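Local coordinates for argininosuccinate lyase (Chelativorans sp., PDB 6RX8) that acts as an EDDS lyase, cleaving carbon-nitrogen bonds of ethylenediaminedisuccinate with release of fumarate, and is seen here as an engineered variant, at the interface of chains A and B. Residues are numbered along the deposited sequence; one frame, centred on the assembly and turned at random. Chains: chain A/B, Argininosuccinate lyase.

The interface of chains A and B. Residues chain A 249-250, 253-254, 299, 303; chain B 310, 313-314.
B:Asn314 reaches in among A:Ser250, A:Ser253, A:Ala299 and A:Met303, its side-chain amide set among them. A:Ser253 OG, a hydroxyl, gives a weak hydrogen bond to the backbone O of B:Asn314 (3.3 Å). The carboxamide OD1 of B:Asn314 reaches chain A through a water, 3.0 Å from that OD1 and 2.8 Å from the backbone O of A:Ala299. The amide nitrogen ND2 points instead toward carbon, 3.5 Å from the methyl CB of A:Ala299 and close to the CA of A:Ser250. The water bridge probably helps fix the rotation of this amide.

Apolar packing flanks it. The thioether SD of A:Met303 lies 3.5 Å from CB of B:Leu310, the two side chains running antiparallel; bends at chi2 (-85°) and chi3 (-63°) fold the methionine so that CE also nears this CB. Alongside, A:Ser250 CB packs 4.0 Å from B:Leu313 CB. A:Arg254 sets its aliphatic CD beside the backbone O of B:Leu313 and bends at chi3 (77°), bringing one guanidinium face over CD2 of B:Leu313, off-centre toward the rim; NH1 is 4.1 Å from that methyl. With an alanine in place of A:Arg254, the CD2 methyl of B:Leu313 would probably lose the guanidinium lying over it.

Helix 236-262 of chain A supplies both serines and the arginine, and receives the end of chain B helix 303-313 and the residue following it. The patch repeats with chains exchanged across a two-fold axis, within the helical core typical of this tetrameric lyase superfamily.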
loop_
_atom_site.group_PDB
_atom_site.type_symbol
_atom_site.label_atom_id
_atom_site.label_comp_id
_atom_site.label_asym_id
_atom_site.label_seq_id
_atom_site.Cartn_x
_atom_site.Cartn_y
_atom_site.Cartn_z
ATOM N N LEU A 249 -6.312 12.531 6.466
ATOM C CA LEU A 249 -6.206 11.829 7.741
ATOM C C LEU A 249 -4.756 11.696 8.212
ATOM O O LEU A 249 -4.517 11.640 9.423
ATOM C CB LEU A 249 -6.872 10.457 7.646
ATOM C CG LEU A 249 -8.401 10.496 7.721
ATOM C CD1 LEU A 249 -9.027 9.153 7.384
ATOM C CD2 LEU A 249 -8.838 10.947 9.109
ATOM N N SER A 250 -3.772 11.656 7.303
ATOM C CA SER A 250 -2.390 11.596 7.776
ATOM C C SER A 250 -2.029 12.862 8.542
ATOM O O SER A 250 -1.251 12.809 9.500
ATOM C CB SER A 250 -1.413 11.380 6.611
ATOM O OG SER A 250 -1.134 12.574 5.896
ATOM N N SER A 253 -3.670 12.411 11.876
ATOM C CA SER A 253 -2.830 11.538 12.680
ATOM C C SER A 253 -1.671 12.306 13.297
ATOM O O SER A 253 -1.335 12.107 14.472
ATOM C CB SER A 253 -2.299 10.395 11.820
ATOM O OG SER A 253 -1.343 9.677 12.557
ATOM N N ARG A 254 -1.066 13.207 12.521
ATOM C CA ARG A 254 0.103 13.935 12.997
ATOM C C ARG A 254 -0.255 14.882 14.128
ATOM O O ARG A 254 0.504 15.009 15.092
ATOM C CB ARG A 254 0.748 14.684 11.834
ATOM C CG ARG A 254 1.355 13.724 10.819
ATOM C CD ARG A 254 1.703 14.422 9.523
ATOM N NE ARG A 254 2.931 15.194 9.653
ATOM C CZ ARG A 254 3.371 16.054 8.739
ATOM N NH1 ARG A 254 2.664 16.262 7.625
ATOM N NH2 ARG A 254 4.519 16.700 8.941
ATOM N N ALA A 299 -6.869 6.886 10.532
ATOM C CA ALA A 299 -5.933 7.402 9.537
ATOM C C ALA A 299 -5.161 6.264 8.889
ATOM O O ALA A 299 -5.030 6.201 7.661
ATOM C CB ALA A 299 -4.956 8.393 10.171
ATOM N N MET A 303 -5.387 4.045 4.541
ATOM C CA MET A 303 -4.440 3.576 3.537
ATOM C C MET A 303 -5.006 2.409 2.744
ATOM O O MET A 303 -4.660 2.219 1.573
ATOM C CB MET A 303 -3.139 3.109 4.198
ATOM C CG MET A 303 -2.448 4.129 5.044
ATOM S SD MET A 303 -1.390 5.199 4.053
ATOM C CE MET A 303 -0.178 4.047 3.388
ATOM N N LEU B 310 2.905 8.231 2.399
ATOM C CA LEU B 310 1.771 8.335 3.308
ATOM C C LEU B 310 2.050 7.600 4.611
ATOM O O LEU B 310 1.657 8.060 5.691
ATOM C CB LEU B 310 0.511 7.785 2.646
ATOM C CG LEU B 310 -0.188 8.692 1.633
ATOM C CD1 LEU B 310 -1.284 7.893 0.919
ATOM C CD2 LEU B 310 -0.758 9.939 2.314
ATOM N N LEU B 313 4.110 9.890 6.763
ATOM C CA LEU B 313 3.341 10.996 7.321
ATOM C C LEU B 313 2.430 10.519 8.444
ATOM O O LEU B 313 2.213 11.245 9.420
ATOM C CB LEU B 313 2.527 11.683 6.227
ATOM C CG LEU B 313 3.322 12.310 5.077
ATOM C CD1 LEU B 313 2.408 13.101 4.157
ATOM C CD2 LEU B 313 4.420 13.205 5.614
ATOM N N ASN B 314 1.894 9.301 8.328
ATOM C CA ASN B 314 1.092 8.709 9.386
ATOM C C ASN B 314 1.914 8.313 10.600
ATOM O O ASN B 314 1.333 7.906 11.610
ATOM C CB ASN B 314 0.375 7.466 8.857
ATOM C CG ASN B 314 -0.903 7.801 8.134
ATOM O OD1 ASN B 314 -1.154 7.344 7.013
ATOM N ND2 ASN B 314 -1.730 8.610 8.777
HETATM O O HOH W 1 -3.765 7.860 5.726
#